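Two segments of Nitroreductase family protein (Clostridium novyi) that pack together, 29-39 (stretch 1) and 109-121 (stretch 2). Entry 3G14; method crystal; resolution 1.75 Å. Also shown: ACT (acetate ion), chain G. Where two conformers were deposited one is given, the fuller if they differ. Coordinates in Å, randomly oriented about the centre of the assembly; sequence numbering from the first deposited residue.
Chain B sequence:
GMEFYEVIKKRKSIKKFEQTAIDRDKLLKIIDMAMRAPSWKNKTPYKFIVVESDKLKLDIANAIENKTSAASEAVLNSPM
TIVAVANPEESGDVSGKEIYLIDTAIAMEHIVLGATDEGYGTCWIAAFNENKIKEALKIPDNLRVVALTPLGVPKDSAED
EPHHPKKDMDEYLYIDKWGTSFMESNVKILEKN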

# COMPACT_ATOMS: atom_id res chain seq x y z
N LYS B 29 -11.43 -14.34 -0.88
CA LYS B 29 -11.82 -13.07 -0.21
C LYS B 29 -10.62 -12.11 -0.06
O LYS B 29 -10.75 -10.92 -0.30
CB LYS B 29 -12.45 -13.32 1.17
CG LYS B 29 -13.90 -13.81 1.12
CD LYS B 29 -14.58 -13.75 2.52
CE LYS B 29 -14.34 -15.03 3.33
NZ LYS B 29 -14.65 -14.89 4.80
N ILE B 30 -9.46 -12.65 0.29
CA ILE B 30 -8.20 -11.86 0.34
C ILE B 30 -7.91 -11.25 -1.05
O ILE B 30 -7.61 -10.04 -1.19
CB ILE B 30 -7.05 -12.77 0.86
CG1 ILE B 30 -7.36 -13.21 2.30
CG2 ILE B 30 -5.69 -12.07 0.77
CD1 ILE B 30 -6.53 -14.41 2.79
N ILE B 31 -8.00 -12.07 -2.11
CA ILE B 31 -7.74 -11.55 -3.44
C ILE B 31 -8.77 -10.47 -3.83
O ILE B 31 -8.44 -9.45 -4.45
CB ILE B 31 -7.65 -12.66 -4.52
CG1 ILE B 31 -6.56 -13.70 -4.16
CG2 ILE B 31 -7.32 -12.03 -5.90
CD1 ILE B 31 -5.10 -13.15 -3.97
N ASP B 32 -10.04 -10.70 -3.50
CA ASP B 32 -11.08 -9.71 -3.70
C ASP B 32 -10.77 -8.37 -3.02
O ASP B 32 -10.96 -7.31 -3.60
CB ASP B 32 -12.42 -10.23 -3.18
CG ASP B 32 -13.54 -9.28 -3.46
OD1 ASP B 32 -13.86 -9.06 -4.65
OD2 ASP B 32 -14.09 -8.74 -2.50
N MSE B 33 -10.24 -8.42 -1.80
CA MSE B 33 -9.80 -7.19 -1.14
C MSE B 33 -8.74 -6.46 -1.97
O MSE B 33 -8.82 -5.27 -2.12
CB MSE B 33 -9.37 -7.48 0.29
CG MSE B 33 -10.63 -7.93 1.11
SE MSE B 33 -10.20 -8.26 2.96
CE MSE B 33 -11.06 -10.00 3.13
N ALA B 34 -7.80 -7.18 -2.56
CA ALA B 34 -6.84 -6.58 -3.47
C ALA B 34 -7.49 -6.00 -4.73
O ALA B 34 -7.12 -4.91 -5.18
CB ALA B 34 -5.74 -7.59 -3.83
N MSE B 35 -8.48 -6.71 -5.27
CA MSE B 35 -9.19 -6.26 -6.47
C MSE B 35 -9.89 -4.92 -6.19
O MSE B 35 -10.10 -4.13 -7.12
CB MSE B 35 -10.21 -7.29 -6.92
CG MSE B 35 -9.61 -8.59 -7.42
SE MSE B 35 -8.54 -8.42 -9.00
CE MSE B 35 -6.83 -8.05 -8.19
N ARG B 36 -10.24 -4.67 -4.93
CA ARG B 36 -10.96 -3.44 -4.56
C ARG B 36 -10.03 -2.29 -4.19
O ARG B 36 -10.48 -1.22 -3.74
CB ARG B 36 -11.89 -3.74 -3.40
CG ARG B 36 -13.07 -4.61 -3.78
CD ARG B 36 -13.80 -5.00 -2.53
NE ARG B 36 -14.81 -6.03 -2.76
CZ ARG B 36 -16.05 -5.82 -3.20
NH1 ARG B 36 -16.51 -4.61 -3.46
NH2 ARG B 36 -16.86 -6.86 -3.34
N ALA B 37 -8.73 -2.47 -4.39
CA ALA B 37 -7.75 -1.45 -4.03
C ALA B 37 -7.87 -0.30 -5.03
O ALA B 37 -8.22 -0.54 -6.21
CB ALA B 37 -6.35 -2.03 -4.04
N PRO B 38 -7.56 0.95 -4.60
CA PRO B 38 -7.46 2.07 -5.54
C PRO B 38 -6.20 1.94 -6.39
O PRO B 38 -5.19 1.40 -5.92
CB PRO B 38 -7.32 3.31 -4.63
CG PRO B 38 -6.67 2.81 -3.39
CD PRO B 38 -7.16 1.35 -3.23
N SER B 39 -6.26 2.45 -7.61
CA SER B 39 -5.09 2.47 -8.50
C SER B 39 -5.19 3.70 -9.39
O SER B 39 -6.27 4.28 -9.60
CB SER B 39 -5.01 1.20 -9.34
OG SER B 39 -6.13 1.12 -10.19
N GLU B 109 -0.73 -4.61 0.17
CA GLU B 109 -1.08 -4.36 1.58
C GLU B 109 -2.54 -4.79 1.85
O GLU B 109 -2.87 -5.18 2.99
CB GLU B 109 -0.82 -2.90 1.99
CG GLU B 109 -1.00 -2.61 3.49
CD GLU B 109 -0.05 -3.40 4.40
OE1 GLU B 109 0.77 -4.20 3.84
OE2 GLU B 109 -0.14 -3.22 5.63
N HIS B 110 -3.41 -4.72 0.84
CA HIS B 110 -4.76 -5.28 0.97
C HIS B 110 -4.69 -6.81 1.16
O HIS B 110 -5.44 -7.38 1.98
CB HIS B 110 -5.68 -4.89 -0.24
CG HIS B 110 -6.19 -3.48 -0.18
ND1 HIS B 110 -7.47 -3.13 -0.59
CD2 HIS B 110 -5.58 -2.32 0.16
CE1 HIS B 110 -7.63 -1.82 -0.43
NE2 HIS B 110 -6.50 -1.31 0.00
N ILE B 111 -3.78 -7.47 0.44
CA ILE B 111 -3.54 -8.94 0.60
C ILE B 111 -3.13 -9.22 2.04
O ILE B 111 -3.73 -10.06 2.74
CB ILE B 111 -2.39 -9.46 -0.31
CG1 ILE B 111 -2.73 -9.27 -1.80
CG2 ILE B 111 -2.07 -10.94 -0.00
CD1 ILE B 111 -3.79 -10.18 -2.32
N VAL B 112 -2.10 -8.49 2.47
CA VAL B 112 -1.52 -8.65 3.81
C VAL B 112 -2.55 -8.38 4.92
O VAL B 112 -2.73 -9.20 5.83
CB VAL B 112 -0.22 -7.78 3.95
CG1 VAL B 112 0.17 -7.55 5.43
CG2 VAL B 112 0.92 -8.39 3.12
N LEU B 113 -3.23 -7.24 4.84
CA LEU B 113 -4.24 -6.97 5.85
C LEU B 113 -5.44 -7.93 5.78
O LEU B 113 -6.00 -8.35 6.81
CB LEU B 113 -4.70 -5.53 5.74
CG LEU B 113 -3.66 -4.47 6.05
CD1 LEU B 113 -4.23 -3.13 5.64
CD2 LEU B 113 -3.23 -4.51 7.58
N GLY B 114 -5.84 -8.29 4.58
CA GLY B 114 -6.91 -9.26 4.42
C GLY B 114 -6.56 -10.63 4.98
O GLY B 114 -7.39 -11.27 5.63
N ALA B 115 -5.31 -11.08 4.75
CA ALA B 115 -4.81 -12.33 5.39
C ALA B 115 -4.96 -12.28 6.89
O ALA B 115 -5.44 -13.24 7.48
CB ALA B 115 -3.34 -12.58 5.05
N THR B 116 -4.51 -11.19 7.50
CA THR B 116 -4.64 -11.00 8.94
C THR B 116 -6.10 -11.13 9.41
O THR B 116 -6.40 -11.85 10.37
CB THR B 116 -4.11 -9.62 9.37
OG1 THR B 116 -2.77 -9.45 8.87
CG2 THR B 116 -4.16 -9.49 10.89
N ASP B 117 -7.00 -10.43 8.72
CA ASP B 117 -8.46 -10.53 8.93
C ASP B 117 -9.00 -11.96 8.87
O ASP B 117 -9.94 -12.28 9.60
CB ASP B 117 -9.16 -9.61 7.89
CG ASP B 117 -10.65 -9.65 7.97
OD1 ASP B 117 -11.20 -9.24 9.00
OD2 ASP B 117 -11.28 -10.09 6.99
N GLU B 118 -8.45 -12.78 7.98
CA GLU B 118 -8.89 -14.18 7.78
C GLU B 118 -8.13 -15.17 8.67
O GLU B 118 -8.38 -16.38 8.60
CB GLU B 118 -8.77 -14.58 6.30
CG GLU B 118 -9.59 -13.75 5.30
CD GLU B 118 -11.08 -13.75 5.53
OE1 GLU B 118 -11.60 -14.69 6.15
OE2 GLU B 118 -11.74 -12.79 5.05
N GLY B 119 -7.25 -14.67 9.53
CA GLY B 119 -6.58 -15.50 10.52
C GLY B 119 -5.30 -16.11 10.03
O GLY B 119 -4.83 -17.13 10.57
N TYR B 120 -4.73 -15.49 8.99
CA TYR B 120 -3.49 -15.93 8.37
C TYR B 120 -2.35 -14.93 8.58
O TYR B 120 -2.55 -13.73 8.55
CB TYR B 120 -3.70 -16.18 6.86
CG TYR B 120 -4.70 -17.28 6.54
CD1 TYR B 120 -4.60 -18.54 7.14
CD2 TYR B 120 -5.72 -17.07 5.62
CE1 TYR B 120 -5.52 -19.54 6.84
CE2 TYR B 120 -6.64 -18.06 5.30
CZ TYR B 120 -6.55 -19.30 5.92
OH TYR B 120 -7.46 -20.28 5.60
N GLY B 121 -1.15 -15.47 8.77
CA GLY B 121 0.08 -14.71 8.81
C GLY B 121 0.65 -14.44 7.41
O GLY B 121 0.44 -15.20 6.49
C ACT G . -14.79 -11.40 6.50
O ACT G . -13.96 -10.80 7.21
OXT ACT G . -14.32 -12.33 5.81
CH3 ACT G . -16.24 -11.04 6.44

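I30 lies at the centre of the contact. It points from its helix toward stretch 2 and loses more surface to the other stretch than any other residue of the pair. Its CG2 rests 3.4 Å from the carbonyl O of I111 and 3.9 Å from I111 CG2, while its CD1 reaches A115 CA at 3.7 Å and the edge of the Y120 ring at CD2, 4.0 Å away. The branched side chain thus lies along the backbone of the second helix as well as against its side chains. I111 extends the apolar patch: although its CA-to-CB bond points sideways, its end turns inward, so that CD1 sits 3.6 Å from both I31 CD1 and A34 CB.

Small residues let the backbones come close. Helices 29-35 and 109-117 run roughly antiparallel, at 144° between their N-to-C directions, and their axes approach to 7.8 Å. The CA atoms of I30 and G114 are 5.0 Å apart, and those of A34 and H110 5.1 Å. At G114 the absence of a side chain leaves room for selenomethionine M33, whose SE lies 3.7 Å from G114 CA; a CB there would come within 3.1 Å of that SE.

Toward the C-terminal end of the first helix, H110 joins the stretches by a polar bond and by packing. Its ND1 donates a hydrogen bond to M33 O (3.0 Å, 154°), with the acceptor near the plane of the ring. This carbonyl also accepts a bond from R36 N, 3.2 Å away, where the chain is leaving the helix. A37 CB covers one face of the imidazole in a CH-pi contact, 3.9 Å from the ring centroid and 13° off its normal. H110 NE2 is satisfied elsewhere in the structure.

At the start of stretch 1, a turn or more back along the helix from the contacts of H110, the contact reaches its charged edge. The chain of E118 first packs its CG against I30 CG1 at 3.8 Å, then carries its carboxylate out to K29. K29 NZ and E118 OE1 form a salt bridge at 3.3 Å; the separation is long, and the accompanying hydrogen bond is weak. An acetate ion, probably from the crystallisation liquor, adds a shorter link: K29 NZ donates to its OXT at 2.8 Å. E118 OE2 also approaches OXT, at 2.7 Å, and D117 OD2 lies 2.8 Å from acetate O. Just beyond, G119 adopts positive phi in a Schellman motif, with Y120 N bonded to A115 O at 2.8 Å, bringing Y120 back toward I30.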